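Local coordinates for protein glycinin A3B4 subunit (Glycine max, PDB 2D5F) that probably serves as a seed storage protein, an 11S globulin subunit of the cupin family that assembles into hexamers, at residues Ala166-Ile171 / Asp231-Gln236. Residues are numbered along the deposited sequence; the frame is centred on the assembly and turned at random.
Sequences AGNPDI and DDERKQ
The carboxylate of D170 meets K235 in a salt bridge, NZ to OD1 at 2.9 Å. The amine comes from the syn side, 32° out of the carboxylate plane. The K235 chain turns at its end (chi4 -54°), bringing NZ to the acid. The D232 carboxylate packs OD2 near the CA of G167, 4.0 Å away. R234 grips this carboxylate side-on, with D232 CG in plane at the guanidinium edge. R234 NE bonds D232 OD1 at 3.1 Å, and R234 NH2 bonds D232 OD2 at 2.9 Å. D232 OD1 also accepts from the backbone N of R234, at 2.8 Å, and closes an Asx turn. An alanine in place of D232 would probably leave the R234 guanidinium without its carboxylate mate and the R234 backbone N without the acceptor that makes the turn. The CA of K235 points a C-H at N168 O, 3.4 Å away. A water accepts from N168 N and donates weakly to K235 O. R234 NH2 also bonds N469 O of a second subunit, placing the turn at a subunit contact. Two loops thus meet beside a cupin beta-barrel, one leaving strand 163-164, the other entering strand 237-239; both strands pair with strand 56-62.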
loop_
_atom_site.group_PDB
_atom_site.type_symbol
_atom_site.label_atom_id
_atom_site.label_comp_id
_atom_site.label_asym_id
_atom_site.label_seq_id
_atom_site.Cartn_x
_atom_site.Cartn_y
_atom_site.Cartn_z
ATOM N N ALA B 166 14.776 -28.335 20.105
ATOM C CA ALA B 166 15.574 -29.028 21.113
ATOM C C ALA B 166 14.718 -29.740 22.147
ATOM O O ALA B 166 13.518 -29.489 22.260
ATOM C CB ALA B 166 16.505 -28.039 21.817
ATOM N N GLY B 167 15.354 -30.629 22.900
ATOM C CA GLY B 167 14.666 -31.366 23.940
ATOM C C GLY B 167 13.841 -32.544 23.462
ATOM O O GLY B 167 13.824 -32.885 22.278
ATOM N N ASN B 168 13.171 -33.180 24.414
ATOM C CA ASN B 168 12.296 -34.308 24.146
ATOM C C ASN B 168 10.974 -33.929 24.801
ATOM O O ASN B 168 10.703 -34.290 25.950
ATOM C CB ASN B 168 12.847 -35.581 24.774
ATOM C CG ASN B 168 11.881 -36.730 24.669
ATOM O OD1 ASN B 168 11.262 -36.934 23.624
ATOM N ND2 ASN B 168 11.743 -37.493 25.749
ATOM N N PRO B 169 10.129 -33.191 24.067
ATOM C CA PRO B 169 8.833 -32.741 24.576
ATOM C C PRO B 169 7.723 -33.769 24.585
ATOM O O PRO B 169 7.798 -34.792 23.918
ATOM C CB PRO B 169 8.498 -31.588 23.643
ATOM C CG PRO B 169 8.980 -32.132 22.310
ATOM C CD PRO B 169 10.347 -32.715 22.684
ATOM N N ASP B 170 6.692 -33.478 25.366
ATOM C CA ASP B 170 5.500 -34.308 25.416
ATOM C C ASP B 170 4.518 -33.514 24.543
ATOM O O ASP B 170 4.705 -32.310 24.338
ATOM C CB ASP B 170 4.958 -34.401 26.843
ATOM C CG ASP B 170 5.672 -35.456 27.681
ATOM O OD1 ASP B 170 5.354 -35.559 28.883
ATOM O OD2 ASP B 170 6.536 -36.183 27.143
ATOM N N ILE B 171 3.486 -34.174 24.027
ATOM C CA ILE B 171 2.499 -33.496 23.189
ATOM C C ILE B 171 1.767 -32.448 24.023
ATOM O O ILE B 171 1.317 -32.735 25.134
ATOM C CB ILE B 171 1.464 -34.495 22.634
ATOM C CG1 ILE B 171 2.175 -35.596 21.844
ATOM C CG2 ILE B 171 0.468 -33.770 21.729
ATOM C CD1 ILE B 171 2.877 -35.100 20.601
ATOM N N ASP B 231 18.700 -38.868 25.489
ATOM C CA ASP B 231 18.462 -39.269 26.878
ATOM C C ASP B 231 17.797 -38.198 27.745
ATOM O O ASP B 231 17.630 -38.376 28.955
ATOM C CB ASP B 231 19.787 -39.679 27.525
ATOM C CG ASP B 231 20.603 -40.606 26.645
ATOM O OD1 ASP B 231 20.084 -41.672 26.255
ATOM O OD2 ASP B 231 21.765 -40.266 26.341
ATOM N N ASP B 232 17.411 -37.093 27.120
ATOM C CA ASP B 232 16.786 -35.983 27.825
ATOM C C ASP B 232 15.395 -36.337 28.335
ATOM O O ASP B 232 14.528 -36.733 27.557
ATOM C CB ASP B 232 16.687 -34.778 26.890
ATOM C CG ASP B 232 16.448 -33.492 27.630
ATOM O OD1 ASP B 232 15.851 -33.545 28.724
ATOM O OD2 ASP B 232 16.854 -32.432 27.110
ATOM N N GLU B 233 15.178 -36.177 29.637
ATOM C CA GLU B 233 13.886 -36.486 30.243
ATOM C C GLU B 233 13.284 -35.269 30.937
ATOM O O GLU B 233 12.334 -35.393 31.705
ATOM C CB GLU B 233 14.045 -37.623 31.261
ATOM C CG GLU B 233 14.747 -38.857 30.709
ATOM C CD GLU B 233 13.980 -39.524 29.576
ATOM O OE1 GLU B 233 14.564 -40.390 28.889
ATOM O OE2 GLU B 233 12.791 -39.194 29.373
ATOM N N ARG B 234 13.832 -34.092 30.657
ATOM C CA ARG B 234 13.357 -32.858 31.276
ATOM C C ARG B 234 12.091 -32.282 30.635
ATOM O O ARG B 234 11.352 -31.526 31.271
ATOM C CB ARG B 234 14.466 -31.805 31.233
ATOM C CG ARG B 234 15.760 -32.216 31.923
ATOM C CD ARG B 234 16.848 -31.191 31.659
ATOM N NE ARG B 234 17.160 -31.111 30.235
ATOM C CZ ARG B 234 17.845 -30.121 29.672
ATOM N NH1 ARG B 234 18.296 -29.116 30.415
ATOM N NH2 ARG B 234 18.070 -30.129 28.362
ATOM N N LYS B 235 11.850 -32.653 29.379
ATOM C CA LYS B 235 10.704 -32.171 28.606
ATOM C C LYS B 235 10.955 -30.740 28.117
ATOM O O LYS B 235 12.055 -30.214 28.304
ATOM C CB LYS B 235 9.407 -32.279 29.422
ATOM C CG LYS B 235 9.085 -33.734 29.800
ATOM C CD LYS B 235 7.755 -33.884 30.526
ATOM C CE LYS B 235 7.616 -35.275 31.144
ATOM N NZ LYS B 235 7.834 -36.372 30.153
ATOM N N GLN B 236 9.944 -30.122 27.500
ATOM C CA GLN B 236 10.061 -28.780 26.904
ATOM C C GLN B 236 10.421 -27.551 27.750
ATOM O O GLN B 236 10.793 -26.511 27.200
ATOM C CB GLN B 236 8.796 -28.467 26.095
ATOM C CG GLN B 236 7.509 -28.700 26.843
ATOM C CD GLN B 236 6.855 -30.013 26.461
ATOM O OE1 GLN B 236 5.879 -30.036 25.707
ATOM N NE2 GLN B 236 7.395 -31.113 26.970
HETATM O O HOH W 1 11.798 -35.247 28.030
HETATM O O HOH W 2 13.573 -32.428 26.938
#